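SufC protein (Thermus thermophilus, PDB 2D2E) probably binds and hydrolyses ATP as an atypical cytoplasmic ABC-ATPase of the Suf system for iron-sulfur cluster assembly. Local coordinates at residues A[198-202]-A[203-207]. Numbering follows the deposited sequence.
Sequences VITHY and QRILN
Ile-205 folds back onto Val-198 and Thr-200, a compact case of how a turn is sealed by side chains a few residues apart. Its CB lies beside the water that links Tyr-202 O to Ile-205 N. From there CG2 meets Thr-200 OG1 at 4.0 Å and, tip to tip, Val-198 CG1 at 4.2 Å. CG1 stands anti to the backbone N (chi1 -165°), and the extended chain takes CD1 alongside Val-198, 4.3 Å from Val-198 CG1.

The polar half of the turn centres on Tyr-202 O. Thr-200 OG1 donates to it over 2.7 Å, in the carbonyl plane and on a lone pair. The water donates to the same oxygen and accepts from Ile-205 N, each bond 3.0 Å, bridging two backbone groups that stand too far apart, at 4.5 Å from Tyr-202 O to Ile-205 N, to bond directly. A valine in place of Thr-200 would probably leave Tyr-202 O with the water but without its hydroxyl donor, and the peptide freer to turn.

In ABC-ATPases the loop after this sheet strand, here 195-199, carries the switch histidine of the H-loop; His-201 is consistent with that role, its side chain about 4 Å from that of Lys-42, an ADP-binding residue of the Walker A P-loop. Two residues further on, Gln-203 N hydrogen-bonds to Glu-235 OE1, tying the turn to helix 228-237.

Further on, backbone hydrogen bonds join Leu-206 N to Gln-203 O and Asn-207 N to Arg-204 O. Gln-203, bent at chi2 (-89°), brings its amide against that of Asn-207: NE2 donates to Asn-207 OD1 over 3.1 Å, nearly straight at 166°, but approaches from above the acceptor's carbonyl plane, while a weak return bond runs from Asn-207 ND2 to Gln-203 OE1.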
ATOM      1  N   VAL A 198      -1.010  -3.477  -4.765  1.00  8.81           N
ATOM      2  CA  VAL A 198      -1.677  -4.246  -3.720  1.00  8.05           C
ATOM      3  C   VAL A 198      -0.911  -5.564  -3.631  1.00  9.55           C
ATOM      4  O   VAL A 198      -0.814  -6.315  -4.628  1.00  9.88           O
ATOM      5  CB  VAL A 198      -3.145  -4.503  -4.108  1.00  7.23           C
ATOM      6  CG1 VAL A 198      -3.849  -5.359  -3.064  1.00  9.35           C
ATOM      7  CG2 VAL A 198      -3.866  -3.174  -4.261  1.00 10.75           C
ATOM      8  N   ILE A 199      -0.333  -5.820  -2.455  1.00  9.74           N
ATOM      9  CA  ILE A 199       0.449  -7.035  -2.222  1.00  8.25           C
ATOM     10  C   ILE A 199      -0.467  -8.033  -1.536  1.00  8.70           C
ATOM     11  O   ILE A 199      -1.127  -7.705  -0.554  1.00 10.24           O
ATOM     12  CB  ILE A 199       1.685  -6.710  -1.329  1.00  7.53           C
ATOM     13  CG1 ILE A 199       2.530  -5.661  -2.051  1.00  7.32           C
ATOM     14  CG2 ILE A 199       2.509  -7.984  -1.035  1.00  9.39           C
ATOM     15  CD1 ILE A 199       3.680  -5.112  -1.201  1.00 13.23           C
ATOM     16  N   THR A 200      -0.519  -9.257  -2.054  1.00  7.78           N
ATOM     17  CA  THR A 200      -1.423 -10.233  -1.474  1.00  9.20           C
ATOM     18  C   THR A 200      -0.962 -11.651  -1.809  1.00 14.39           C
ATOM     19  O   THR A 200      -0.237 -11.867  -2.791  1.00 13.93           O
ATOM     20  CB  THR A 200      -2.849  -9.986  -2.065  1.00 15.62           C
ATOM     21  OG1 THR A 200      -3.800 -10.867  -1.471  1.00 14.16           O
ATOM     22  CG2 THR A 200      -2.851 -10.225  -3.564  1.00 12.90           C
ATOM     23  N   HIS A 201      -1.351 -12.609  -0.970  1.00 11.78           N
ATOM     24  CA  HIS A 201      -1.038 -14.010  -1.238  1.00 11.64           C
ATOM     25  C   HIS A 201      -2.234 -14.613  -1.969  1.00 10.15           C
ATOM     26  O   HIS A 201      -2.086 -15.294  -2.985  1.00 12.07           O
ATOM     27  CB  HIS A 201      -0.812 -14.781   0.072  1.00 11.61           C
ATOM     28  CG  HIS A 201      -0.515 -16.229  -0.153  1.00 13.17           C
ATOM     29  ND1 HIS A 201      -1.411 -17.233   0.140  1.00 25.11           N
ATOM     30  CD2 HIS A 201       0.558 -16.833  -0.722  1.00 12.16           C
ATOM     31  CE1 HIS A 201      -0.905 -18.396  -0.235  1.00 18.01           C
ATOM     32  NE2 HIS A 201       0.288 -18.181  -0.760  1.00 25.85           N
ATOM     33  N   TYR A 202      -3.433 -14.327  -1.468  1.00 10.63           N
ATOM     34  CA  TYR A 202      -4.672 -14.826  -2.080  1.00 13.32           C
ATOM     35  C   TYR A 202      -5.167 -13.893  -3.166  1.00 14.02           C
ATOM     36  O   TYR A 202      -5.013 -12.680  -3.084  1.00 14.40           O
ATOM     37  CB  TYR A 202      -5.800 -14.923  -1.044  1.00 14.22           C
ATOM     38  CG  TYR A 202      -5.554 -15.966   0.003  1.00 13.60           C
ATOM     39  CD1 TYR A 202      -5.280 -15.601   1.325  1.00 14.05           C
ATOM     40  CD2 TYR A 202      -5.587 -17.318  -0.318  1.00 16.51           C
ATOM     41  CE1 TYR A 202      -5.051 -16.559   2.303  1.00 17.73           C
ATOM     42  CE2 TYR A 202      -5.348 -18.295   0.663  1.00 21.11           C
ATOM     43  CZ  TYR A 202      -5.084 -17.902   1.966  1.00 26.47           C
ATOM     44  OH  TYR A 202      -4.871 -18.853   2.939  1.00 29.35           O
ATOM     45  N   GLN A 203      -5.804 -14.466  -4.173  1.00 12.99           N
ATOM     46  CA  GLN A 203      -6.368 -13.681  -5.260  1.00 11.47           C
ATOM     47  C   GLN A 203      -7.659 -12.939  -4.857  1.00 15.15           C
ATOM     48  O   GLN A 203      -8.028 -11.963  -5.497  1.00 14.91           O
ATOM     49  CB  GLN A 203      -6.722 -14.622  -6.429  1.00 13.82           C
ATOM     50  CG  GLN A 203      -7.340 -13.938  -7.662  1.00 13.58           C
ATOM     51  CD  GLN A 203      -8.872 -13.818  -7.642  1.00 13.89           C
ATOM     52  OE1 GLN A 203      -9.556 -14.385  -6.797  1.00 18.06           O
ATOM     53  NE2 GLN A 203      -9.393 -13.069  -8.588  1.00 18.55           N
ATOM     54  N   ARG A 204      -8.320 -13.405  -3.795  0.50 13.67           N
ATOM     55  CA  ARG A 204      -9.612 -12.844  -3.368  0.50 12.51           C
ATOM     56  C   ARG A 204      -9.835 -11.345  -3.509  0.50 11.48           C
ATOM     57  O   ARG A 204     -10.808 -10.920  -4.128  0.50 13.55           O
ATOM     58  CB  ARG A 204      -9.931 -13.249  -1.922  0.50 12.29           C
ATOM     59  CG  ARG A 204     -11.401 -13.014  -1.528  0.50 17.78           C
ATOM     60  CD  ARG A 204     -12.355 -13.810  -2.433  0.50 21.52           C
ATOM     61  NE  ARG A 204     -11.936 -15.208  -2.537  0.50 23.96           N
ATOM     62  CZ  ARG A 204     -12.142 -16.133  -1.604  0.50 27.61           C
ATOM     63  NH1 ARG A 204     -12.784 -15.824  -0.485  0.50 33.05           N
ATOM     64  NH2 ARG A 204     -11.670 -17.361  -1.777  0.50 20.59           N
ATOM     65  N   ILE A 205      -8.950 -10.538  -2.938  1.00 11.61           N
ATOM     66  CA  ILE A 205      -9.147  -9.088  -3.011  1.00 10.70           C
ATOM     67  C   ILE A 205      -9.229  -8.529  -4.427  1.00 12.94           C
ATOM     68  O   ILE A 205      -9.831  -7.459  -4.655  1.00 12.62           O
ATOM     69  CB  ILE A 205      -8.052  -8.350  -2.180  1.00  9.62           C
ATOM     70  CG1 ILE A 205      -8.458  -6.880  -1.953  1.00  9.44           C
ATOM     71  CG2 ILE A 205      -6.693  -8.436  -2.889  1.00 12.37           C
ATOM     72  CD1 ILE A 205      -7.523  -6.141  -0.980  1.00 12.40           C
ATOM     73  N   LEU A 206      -8.643  -9.249  -5.380  1.00 11.62           N
ATOM     74  CA  LEU A 206      -8.614  -8.779  -6.754  1.00 12.03           C
ATOM     75  C   LEU A 206      -9.946  -8.897  -7.471  1.00 13.75           C
ATOM     76  O   LEU A 206     -10.091  -8.450  -8.618  1.00 15.60           O
ATOM     77  CB  LEU A 206      -7.474  -9.474  -7.512  1.00 14.28           C
ATOM     78  CG  LEU A 206      -6.130  -9.254  -6.813  1.00  8.37           C
ATOM     79  CD1 LEU A 206      -5.018  -9.980  -7.577  1.00 10.40           C
ATOM     80  CD2 LEU A 206      -5.808  -7.765  -6.723  1.00 10.57           C
ATOM     81  N   ASN A 207     -10.915  -9.499  -6.793  1.00 13.10           N
ATOM     82  CA  ASN A 207     -12.267  -9.576  -7.343  1.00 13.71           C
ATOM     83  C   ASN A 207     -12.957  -8.256  -6.972  1.00 17.98           C
ATOM     84  O   ASN A 207     -13.965  -7.874  -7.592  1.00 20.75           O
ATOM     85  CB  ASN A 207     -13.023 -10.749  -6.737  1.00 15.67           C
ATOM     86  CG  ASN A 207     -12.475 -12.080  -7.199  1.00 16.70           C
ATOM     87  OD1 ASN A 207     -12.352 -12.323  -8.400  1.00 21.09           O
ATOM     88  ND2 ASN A 207     -12.132 -12.939  -6.257  1.00 22.01           N
TER
HETATM   89  O   HOH W   1      -6.760 -11.352  -1.095  1.00 12.42           O